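Local coordinates for endonuclease and methylase LlaGI (PDB 5FFJ), which recognises a specific DNA sequence and probably couples adenine methylation to restriction driven by a helicase-like ATPase, the nuclease being deleted from this construct, at residues N1182-D1188 / I1206-N1212; M1142-P1148 / Y1199-V1205; I562-Q566 / S610-I614. All coordinates share one frame; numbering follows the deposited sequence.

Interaction 1: residues N1182-D1188 / I1206-N1212. With nucleotides of chain B.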
# COMPACT_ATOMS: atom_id res chain seq x y z
N ASN A 1182 34.08 -11.35 6.11
CA ASN A 1182 32.63 -11.35 5.97
C ASN A 1182 32.17 -12.58 5.19
O ASN A 1182 32.84 -13.01 4.24
CB ASN A 1182 32.14 -10.09 5.27
CG ASN A 1182 32.44 -8.83 6.06
OD1 ASN A 1182 31.90 -8.62 7.14
ND2 ASN A 1182 33.30 -7.98 5.51
N ILE A 1183 31.04 -13.14 5.60
CA ILE A 1183 30.47 -14.30 4.92
C ILE A 1183 28.95 -14.18 4.83
O ILE A 1183 28.32 -13.50 5.64
CB ILE A 1183 30.81 -15.61 5.65
CG1 ILE A 1183 30.44 -15.51 7.14
CG2 ILE A 1183 32.29 -15.95 5.49
CD1 ILE A 1183 30.51 -16.82 7.89
N SER A 1184 28.37 -14.86 3.84
CA SER A 1184 26.92 -15.01 3.77
C SER A 1184 26.48 -15.68 5.06
O SER A 1184 27.21 -16.53 5.59
CB SER A 1184 26.50 -15.82 2.54
OG SER A 1184 27.17 -15.40 1.37
N GLY A 1185 25.31 -15.31 5.57
CA GLY A 1185 24.86 -15.78 6.86
C GLY A 1185 23.56 -16.55 6.81
O GLY A 1185 22.57 -16.09 6.26
N GLN A 1186 23.62 -17.76 7.36
CA GLN A 1186 22.46 -18.49 7.87
C GLN A 1186 21.12 -18.21 7.15
O GLN A 1186 20.25 -17.51 7.66
CB GLN A 1186 22.33 -18.18 9.37
CG GLN A 1186 22.60 -19.37 10.29
CD GLN A 1186 23.04 -18.97 11.69
OE1 GLN A 1186 23.86 -18.07 11.85
NE2 GLN A 1186 22.49 -19.63 12.70
N GLY A 1187 20.99 -18.74 5.93
CA GLY A 1187 19.71 -18.75 5.25
C GLY A 1187 19.53 -17.76 4.10
O GLY A 1187 18.41 -17.36 3.80
N ASP A 1188 20.64 -17.36 3.47
CA ASP A 1188 20.58 -16.63 2.21
C ASP A 1188 20.18 -17.61 1.14
O ASP A 1188 20.61 -18.76 1.15
CB ASP A 1188 21.93 -16.00 1.84
CG ASP A 1188 22.03 -14.53 2.21
OD1 ASP A 1188 21.01 -13.81 2.11
OD2 ASP A 1188 23.14 -14.09 2.57
N ILE A 1206 27.18 -8.84 2.50
CA ILE A 1206 26.89 -10.07 1.77
C ILE A 1206 25.50 -10.58 2.14
O ILE A 1206 25.30 -11.20 3.19
CB ILE A 1206 27.92 -11.17 2.06
CG1 ILE A 1206 29.34 -10.65 1.83
CG2 ILE A 1206 27.67 -12.37 1.16
CD1 ILE A 1206 30.42 -11.62 2.23
N GLY A 1207 24.53 -10.29 1.28
CA GLY A 1207 23.18 -10.80 1.45
C GLY A 1207 22.37 -10.02 2.46
O GLY A 1207 22.60 -8.82 2.65
N GLY A 1208 21.42 -10.70 3.10
CA GLY A 1208 20.49 -10.05 4.01
C GLY A 1208 20.94 -10.13 5.45
O GLY A 1208 20.55 -9.31 6.28
N GLN A 1209 21.76 -11.14 5.75
CA GLN A 1209 22.34 -11.30 7.08
C GLN A 1209 23.78 -11.79 6.95
O GLN A 1209 24.02 -12.92 6.52
CB GLN A 1209 21.51 -12.27 7.94
CG GLN A 1209 21.22 -13.61 7.29
CD GLN A 1209 19.95 -13.62 6.46
OE1 GLN A 1209 19.49 -12.58 6.00
NE2 GLN A 1209 19.36 -14.80 6.29
N ALA A 1210 24.74 -10.94 7.30
CA ALA A 1210 26.15 -11.26 7.11
C ALA A 1210 26.86 -11.45 8.44
O ALA A 1210 26.80 -10.60 9.32
CB ALA A 1210 26.84 -10.17 6.30
N ARG A 1211 27.55 -12.58 8.55
CA ARG A 1211 28.41 -12.85 9.69
C ARG A 1211 29.84 -12.48 9.31
O ARG A 1211 30.20 -12.56 8.13
CB ARG A 1211 28.33 -14.33 10.09
CG ARG A 1211 26.95 -14.97 9.91
CD ARG A 1211 25.93 -14.37 10.87
NE ARG A 1211 24.55 -14.60 10.43
CZ ARG A 1211 23.55 -14.99 11.22
NH1 ARG A 1211 23.73 -15.21 12.51
NH2 ARG A 1211 22.34 -15.17 10.69
N ASN A 1212 30.63 -12.05 10.28
CA ASN A 1212 32.05 -11.79 10.04
C ASN A 1212 32.90 -12.45 11.11
O ASN A 1212 32.46 -12.67 12.24
CB ASN A 1212 32.33 -10.29 9.97
CG ASN A 1212 31.96 -9.56 11.24
OD1 ASN A 1212 32.74 -9.51 12.19
ND2 ASN A 1212 30.77 -8.98 11.26
P DT B 8 18.85 -17.21 12.58
OP1 DT B 8 18.53 -18.61 12.95
OP2 DT B 8 20.16 -16.90 11.97
O5' DT B 8 17.71 -16.66 11.59
C5' DT B 8 16.38 -16.46 12.07
C4' DT B 8 15.53 -15.73 11.04
O4' DT B 8 15.52 -14.30 11.33
C3' DT B 8 16.02 -15.83 9.60
O3' DT B 8 14.94 -15.77 8.68
C2' DT B 8 16.92 -14.61 9.51
C1' DT B 8 16.06 -13.59 10.23
N1 DT B 8 16.78 -12.35 10.73
C2 DT B 8 16.06 -11.20 10.94
O2 DT B 8 14.86 -11.11 10.75
N3 DT B 8 16.80 -10.14 11.39
C4 DT B 8 18.15 -10.11 11.64
O4 DT B 8 18.70 -9.10 12.05
C5 DT B 8 18.85 -11.34 11.39
C7 DT B 8 20.34 -11.44 11.63
C6 DT B 8 18.15 -12.40 10.95
P DC B 9 14.16 -17.11 8.23
OP1 DC B 9 13.79 -17.84 9.47
OP2 DC B 9 14.99 -17.80 7.22
O5' DC B 9 12.84 -16.56 7.50
C5' DC B 9 11.81 -15.95 8.28
C4' DC B 9 11.41 -14.59 7.70
O4' DC B 9 12.48 -13.62 7.93
C3' DC B 9 11.15 -14.57 6.19
O3' DC B 9 9.92 -13.91 5.90
C2' DC B 9 12.35 -13.82 5.63
C1' DC B 9 12.65 -12.86 6.76
N1 DC B 9 14.05 -12.27 6.75
C2 DC B 9 14.22 -10.89 6.95
O2 DC B 9 13.23 -10.17 7.13
N3 DC B 9 15.48 -10.38 6.93
C4 DC B 9 16.53 -11.18 6.73
N4 DC B 9 17.75 -10.63 6.73
C5 DC B 9 16.37 -12.58 6.53
C6 DC B 9 15.13 -13.07 6.54

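Interaction 2: residues M1142-P1148 / Y1199-V1205. With nucleotides of chain C; nucleotides of chain B.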
# COMPACT_ATOMS: atom_id res chain seq x y z
N MET A 1142 33.16 7.24 11.21
CA MET A 1142 34.25 6.38 10.76
C MET A 1142 33.94 5.72 9.43
O MET A 1142 32.83 5.84 8.91
CB MET A 1142 34.54 5.31 11.82
CG MET A 1142 33.32 4.53 12.27
SD MET A 1142 33.71 3.42 13.64
CE MET A 1142 34.73 2.21 12.82
N LEU A 1143 34.93 5.02 8.89
CA LEU A 1143 34.78 4.30 7.63
C LEU A 1143 34.27 2.89 7.87
O LEU A 1143 34.62 2.26 8.87
CB LEU A 1143 36.10 4.26 6.87
CG LEU A 1143 36.51 5.56 6.17
CD1 LEU A 1143 37.99 5.54 5.86
CD2 LEU A 1143 35.69 5.74 4.91
N ALA A 1144 33.45 2.40 6.95
CA ALA A 1144 32.90 1.06 7.06
C ALA A 1144 32.54 0.50 5.68
O ALA A 1144 32.23 1.26 4.77
CB ALA A 1144 31.68 1.06 7.96
N MET A 1145 32.61 -0.82 5.55
CA MET A 1145 32.12 -1.49 4.35
C MET A 1145 30.60 -1.59 4.39
O MET A 1145 30.04 -2.38 5.15
CB MET A 1145 32.72 -2.89 4.23
CG MET A 1145 34.03 -2.96 3.46
SD MET A 1145 33.84 -2.44 1.74
CE MET A 1145 35.48 -2.75 1.11
N TYR A 1146 29.94 -0.79 3.56
CA TYR A 1146 28.49 -0.80 3.48
C TYR A 1146 28.03 -1.91 2.53
O TYR A 1146 27.08 -2.63 2.83
CB TYR A 1146 27.98 0.56 3.00
CG TYR A 1146 26.48 0.70 3.03
CD1 TYR A 1146 25.79 0.71 4.23
CD2 TYR A 1146 25.76 0.84 1.85
CE1 TYR A 1146 24.41 0.84 4.26
CE2 TYR A 1146 24.39 0.97 1.87
CZ TYR A 1146 23.72 0.97 3.07
OH TYR A 1146 22.35 1.11 3.10
N ARG A 1147 28.73 -2.04 1.41
CA ARG A 1147 28.44 -3.07 0.42
C ARG A 1147 29.76 -3.57 -0.15
O ARG A 1147 30.79 -2.94 0.06
CB ARG A 1147 27.54 -2.50 -0.68
CG ARG A 1147 26.15 -2.09 -0.21
CD ARG A 1147 25.35 -3.27 0.33
NE ARG A 1147 24.70 -2.92 1.59
CZ ARG A 1147 23.44 -2.49 1.70
NH1 ARG A 1147 22.68 -2.34 0.63
NH2 ARG A 1147 22.95 -2.20 2.90
N PRO A 1148 29.74 -4.72 -0.85
CA PRO A 1148 31.05 -5.23 -1.27
C PRO A 1148 31.79 -4.27 -2.20
O PRO A 1148 31.21 -3.79 -3.17
CB PRO A 1148 30.72 -6.55 -1.98
CG PRO A 1148 29.28 -6.50 -2.29
CD PRO A 1148 28.63 -5.55 -1.35
N TYR A 1199 37.76 -2.90 7.30
CA TYR A 1199 36.95 -1.94 8.03
C TYR A 1199 35.72 -2.59 8.65
O TYR A 1199 35.42 -3.76 8.39
CB TYR A 1199 36.50 -0.81 7.10
CG TYR A 1199 37.64 -0.04 6.48
CD1 TYR A 1199 38.36 -0.56 5.41
CD2 TYR A 1199 38.00 1.22 6.95
CE1 TYR A 1199 39.40 0.14 4.83
CE2 TYR A 1199 39.03 1.93 6.37
CZ TYR A 1199 39.73 1.38 5.32
OH TYR A 1199 40.77 2.09 4.74
N LEU A 1200 35.01 -1.83 9.48
CA LEU A 1200 33.72 -2.24 10.01
C LEU A 1200 32.78 -2.57 8.86
O LEU A 1200 32.80 -1.90 7.83
CB LEU A 1200 33.15 -1.13 10.90
CG LEU A 1200 31.89 -1.42 11.71
CD1 LEU A 1200 31.91 -0.55 12.95
CD2 LEU A 1200 30.63 -1.16 10.91
N SER A 1201 31.97 -3.61 9.02
CA SER A 1201 31.13 -4.11 7.93
C SER A 1201 29.64 -4.08 8.26
O SER A 1201 29.23 -4.48 9.35
CB SER A 1201 31.55 -5.53 7.56
OG SER A 1201 32.86 -5.55 7.01
N ASP A 1202 28.85 -3.60 7.31
CA ASP A 1202 27.40 -3.61 7.44
C ASP A 1202 26.91 -5.04 7.43
O ASP A 1202 27.67 -5.96 7.10
CB ASP A 1202 26.73 -2.81 6.32
CG ASP A 1202 25.28 -2.46 6.63
OD1 ASP A 1202 25.03 -1.87 7.70
OD2 ASP A 1202 24.40 -2.78 5.80
N MET A 1203 25.64 -5.24 7.76
CA MET A 1203 25.05 -6.56 7.71
C MET A 1203 24.85 -6.99 6.27
O MET A 1203 24.81 -8.18 5.97
CB MET A 1203 23.73 -6.58 8.47
CG MET A 1203 23.08 -7.95 8.60
SD MET A 1203 21.32 -7.81 8.93
CE MET A 1203 21.24 -8.44 10.58
N HIS A 1204 24.72 -6.02 5.37
CA HIS A 1204 24.35 -6.32 4.00
C HIS A 1204 25.55 -6.26 3.06
O HIS A 1204 25.39 -6.08 1.85
CB HIS A 1204 23.25 -5.37 3.55
CG HIS A 1204 21.99 -5.52 4.35
ND1 HIS A 1204 21.30 -6.71 4.44
CD2 HIS A 1204 21.30 -4.64 5.11
CE1 HIS A 1204 20.24 -6.55 5.21
NE2 HIS A 1204 20.22 -5.30 5.63
N VAL A 1205 26.75 -6.43 3.61
CA VAL A 1205 27.94 -6.55 2.78
C VAL A 1205 27.82 -7.82 1.93
O VAL A 1205 28.29 -7.87 0.80
CB VAL A 1205 29.24 -6.62 3.62
CG1 VAL A 1205 29.50 -5.28 4.29
CG2 VAL A 1205 29.17 -7.74 4.66
P DG C 15 19.65 -0.16 0.14
OP1 DG C 15 19.79 1.29 -0.12
OP2 DG C 15 20.75 -1.08 -0.26
O5' DG C 15 19.34 -0.43 1.69
C5' DG C 15 19.16 0.67 2.58
C4' DG C 15 17.90 0.48 3.41
O4' DG C 15 17.31 -0.82 3.10
C3' DG C 15 18.12 0.49 4.92
O3' DG C 15 17.03 1.15 5.60
C2' DG C 15 18.21 -0.99 5.25
C1' DG C 15 17.21 -1.60 4.28
N9 DG C 15 17.46 -3.00 3.94
C8 DG C 15 18.57 -3.54 3.33
N7 DG C 15 18.50 -4.83 3.15
C5 DG C 15 17.26 -5.18 3.67
C6 DG C 15 16.63 -6.45 3.76
O6 DG C 15 17.05 -7.55 3.38
N1 DG C 15 15.38 -6.35 4.36
C2 DG C 15 14.81 -5.19 4.82
N2 DG C 15 13.60 -5.29 5.37
N3 DG C 15 15.39 -4.00 4.74
C4 DG C 15 16.61 -4.07 4.16
P DG C 16 17.17 1.63 7.13
OP1 DG C 16 17.00 3.09 7.17
OP2 DG C 16 18.40 1.02 7.68
O5' DG C 16 15.92 0.94 7.85
C5' DG C 16 15.57 -0.39 7.50
C4' DG C 16 14.48 -0.96 8.39
O4' DG C 16 14.38 -2.37 8.11
C3' DG C 16 14.75 -0.92 9.88
O3' DG C 16 13.58 -1.25 10.60
C2' DG C 16 15.77 -2.02 9.98
C1' DG C 16 15.08 -3.08 9.13
N9 DG C 16 15.98 -4.04 8.50
C8 DG C 16 17.27 -3.83 8.05
N7 DG C 16 17.81 -4.90 7.52
C5 DG C 16 16.82 -5.86 7.62
C6 DG C 16 16.82 -7.22 7.22
O6 DG C 16 17.73 -7.86 6.68
N1 DG C 16 15.60 -7.84 7.51
C2 DG C 16 14.53 -7.23 8.12
N2 DG C 16 13.44 -7.98 8.32
N3 DG C 16 14.52 -5.96 8.49
C4 DG C 16 15.69 -5.35 8.22
P DT B 8 18.85 -17.21 12.58
OP1 DT B 8 18.53 -18.61 12.95
OP2 DT B 8 20.16 -16.90 11.97
O5' DT B 8 17.71 -16.66 11.59
C5' DT B 8 16.38 -16.46 12.07
C4' DT B 8 15.53 -15.73 11.04
O4' DT B 8 15.52 -14.30 11.33
C3' DT B 8 16.02 -15.83 9.60
O3' DT B 8 14.94 -15.77 8.68
C2' DT B 8 16.92 -14.61 9.51
C1' DT B 8 16.06 -13.59 10.23
N1 DT B 8 16.78 -12.35 10.73
C2 DT B 8 16.06 -11.20 10.94
O2 DT B 8 14.86 -11.11 10.75
N3 DT B 8 16.80 -10.14 11.39
C4 DT B 8 18.15 -10.11 11.64
O4 DT B 8 18.70 -9.10 12.05
C5 DT B 8 18.85 -11.34 11.39
C7 DT B 8 20.34 -11.44 11.63
C6 DT B 8 18.15 -12.40 10.95

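Interaction 3: residues I562-Q566 / S610-I614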
# COMPACT_ATOMS: atom_id res chain seq x y z
N ILE A 562 -18.06 14.92 1.90
CA ILE A 562 -19.27 14.52 2.62
C ILE A 562 -18.93 13.74 3.89
O ILE A 562 -19.58 13.90 4.92
CB ILE A 562 -20.20 13.66 1.73
CG1 ILE A 562 -19.49 12.39 1.26
CG2 ILE A 562 -20.67 14.48 0.53
CD1 ILE A 562 -20.38 11.43 0.54
N ALA A 563 -17.90 12.91 3.80
CA ALA A 563 -17.51 12.06 4.93
C ALA A 563 -16.86 12.91 6.01
O ALA A 563 -17.10 12.70 7.20
CB ALA A 563 -16.56 10.97 4.47
N GLU A 564 -16.05 13.87 5.59
CA GLU A 564 -15.42 14.81 6.51
C GLU A 564 -16.49 15.57 7.29
O GLU A 564 -16.30 15.89 8.46
CB GLU A 564 -14.52 15.79 5.75
N ARG A 565 -17.61 15.87 6.63
CA ARG A 565 -18.73 16.53 7.30
C ARG A 565 -19.37 15.59 8.31
O ARG A 565 -19.66 15.98 9.44
CB ARG A 565 -19.77 17.00 6.28
CG ARG A 565 -19.43 18.32 5.60
CD ARG A 565 -20.68 19.02 5.09
NE ARG A 565 -20.41 20.40 4.71
CZ ARG A 565 -20.40 21.43 5.56
NH1 ARG A 565 -20.64 21.24 6.85
NH2 ARG A 565 -20.15 22.65 5.12
N GLN A 566 -19.58 14.34 7.90
CA GLN A 566 -20.18 13.34 8.77
C GLN A 566 -19.29 13.05 9.97
O GLN A 566 -19.71 13.19 11.11
CB GLN A 566 -20.44 12.04 7.99
CG GLN A 566 -21.53 12.15 6.94
CD GLN A 566 -21.67 10.89 6.11
OE1 GLN A 566 -20.88 9.95 6.24
NE2 GLN A 566 -22.68 10.86 5.24
N SER A 610 -19.64 5.88 7.86
CA SER A 610 -19.61 6.74 6.69
C SER A 610 -19.75 5.88 5.44
O SER A 610 -20.70 6.04 4.67
CB SER A 610 -18.32 7.56 6.63
OG SER A 610 -18.27 8.36 5.45
N GLN A 611 -18.81 4.96 5.26
CA GLN A 611 -18.81 4.04 4.13
C GLN A 611 -20.15 3.35 3.94
O GLN A 611 -20.56 3.07 2.81
CB GLN A 611 -17.71 2.99 4.31
CG GLN A 611 -16.30 3.56 4.29
CD GLN A 611 -15.25 2.51 4.64
OE1 GLN A 611 -15.57 1.37 4.94
NE2 GLN A 611 -13.98 2.91 4.60
N HIS A 612 -20.84 3.06 5.04
CA HIS A 612 -22.15 2.44 4.97
C HIS A 612 -23.19 3.39 4.38
O HIS A 612 -23.97 3.00 3.51
CB HIS A 612 -22.61 1.98 6.36
CG HIS A 612 -24.05 1.59 6.41
ND1 HIS A 612 -24.51 0.35 6.00
CD2 HIS A 612 -25.15 2.28 6.81
CE1 HIS A 612 -25.82 0.30 6.16
NE2 HIS A 612 -26.23 1.45 6.65
N LEU A 613 -23.19 4.63 4.85
CA LEU A 613 -24.14 5.64 4.37
C LEU A 613 -24.01 5.86 2.87
O LEU A 613 -25.01 6.06 2.18
CB LEU A 613 -23.92 6.97 5.10
CG LEU A 613 -24.17 7.03 6.61
CD1 LEU A 613 -24.02 8.46 7.11
CD2 LEU A 613 -25.52 6.46 6.99
N ILE A 614 -22.78 5.82 2.37
CA ILE A 614 -22.53 6.10 0.96
C ILE A 614 -23.02 4.97 0.06
O ILE A 614 -23.62 5.22 -0.98
CB ILE A 614 -21.02 6.31 0.67
CG1 ILE A 614 -20.37 7.23 1.71
CG2 ILE A 614 -20.82 6.86 -0.74
CD1 ILE A 614 -21.19 8.45 2.07

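Interaction 1: residues N1182-D1188 / I1206-N1212
A DNA-reading site of the C-terminal specificity domain is built where Ile1183 pairs with Arg1211 in an antiparallel sheet, and the loop after strand 1182-1184 and the one leading into strand 1210-1212 reach the major groove. Ile1183 N donates to Arg1211 O at 2.7 Å, while the return bond from Arg1211 N to Ile1183 O is weak. Past the next pair, Ser1184 and Ala1210, the chains open into loops, which stay joined through polar groups: Asp1188 OD1 takes Gly1208 N at 3.3 Å on its syn lone pair. Ile1206 packs against strand 1182-1184, its CD1 lying 3.8 Å from Asn1182 CB.

Gln1209 does the reading. Its CG sits between the backbone N and the carbonyl carbon (chi1 52°), and a bend at chi2 (-89°) turns the amide out toward the DNA. OE1 accepts from N4 of DC9 of chain B at 2.7 Å. On the other corner of the same amide, NE2 gives a nearly straight bond to Gln1186 O at 3.2 Å; that oxygen lies in the amide plane of Gln1209, although the donor stands above the carbonyl plane of Gln1186. Arg1211 runs out beside Gly1185, and its NH2 holds OP2 of DT8 of chain B at 3.1 Å, with the phosphate oxygen near the guanidinium plane. Gln1186 crosses it roughly at a right angle, placing OE1 over one guanidinium face.

Gln1186 is therefore a second-shell residue: by engaging NE2, its carbonyl would favour the amide rotation that turns the Gln1209 oxygen toward cytosine's amino group, while Arg1211 holds the preceding nucleotide's phosphate.

Interaction 2: residues M1142-P1148 / Y1199-V1205
Met1145 and Ser1201 form a parallel bridge, with Met1145 N bonded to Leu1200 O and Asp1202 N to Met1145 O at 2.8 Å, before the first chain turns a corner at Tyr1146. Leu1200 lies beside Ala1144, its CD2 3.8 Å from Ala1144 CB, and Leu1143 CB meets Tyr1199 CD2.

Around the corner, Arg1147 bends at chi2 and chi3 and is flanked on both faces: the Tyr1146 ring lies offset, its CE2 over the centre of one guanidinium face, and His1204 CB sits toward the rim of the opposite face. At its edge NH2 makes a salt bridge to Asp1202 OD2 at 3.3 Å. The same oxygen receives His1204 N from the opposite face of the carboxylate, closing an Asx turn. NH1 faces OP2 of DG15 of chain C, though so short a modelled bond has a doubtful length. With the turn fixed, His1204 NE2 donates to N7 of DG16 of chain C at 3.1 Å, within its ring plane, while N7 of DG15 of chain C sits over one ring face.

Strand 1150-1155 flanks 1141-1147 on the side away from 1200-1201, Asp1066 bonds Tyr1146 OH, and helix 1346-1353 covers Arg1147 and Pro1148 through Trp1349.

Interaction 3: residues I562-Q566 / S610-I614
Ser610 swings OG anti to its backbone nitrogen (chi1 178°), while Gln566, with CG beside the backbone N (chi1 -69°) and an extended chain beyond, stretches its amide across to meet it. Ser610 OG donates to Gln566 OE1 at 3.2 Å, tilted somewhat out of the carbonyl plane. The hydroxyl also rests 3.3 Å from Ala563 CB, in the place where the two backbones come nearest: Ala563 CA and Ser610 CA are 6.0 Å apart, consistent with the small side chains at this point.

On the other branch of the Gln566 amide, NE2 lies 3.3 Å from Leu613 CD1 as the two side chains slide past each other in opposite directions. One turn back on the first helix, Ile562 reaches out to Ile614, and the two meet tip to tip, CD1 to CD1. The contact is thus a small patch of methyl packing with a single side-chain hydrogen bond at its side.

Within the helical coupler region, segments 562-566 and 610-614, of helices 558-574 and 602-623, run at 129° with axes 10.5 Å apart. Leu657 touches both Ile562 and Ile614, Phe650 backs Gln566, and helix 633-646 packs on Leu613 through Val642. On helix 602-623, His612 bonds Tyr787 of helix 783-797.

In the fold
Interactions 1 and 2 form one DNA-reading unit: their centres are 12 Å apart, their segments alternate along the chain, and Asn1182 ND2 probably bonds Ser1201 OG at 2.9 Å. The chain passes straight from Val1205 into Ile1206, so a single loop delivers both base contacts. DC9 of chain B and DG16 of chain C face each other as a base pair, with cytosine N4 2.8 Å from guanine O6; interaction 1 thus addresses one member of the pair and interaction 2 the other. Interaction 3 lies far off, about 51 and 52 Å from them between centres, on the opposite side of the chain's centre, its nearest atom about 18 Å from DNA.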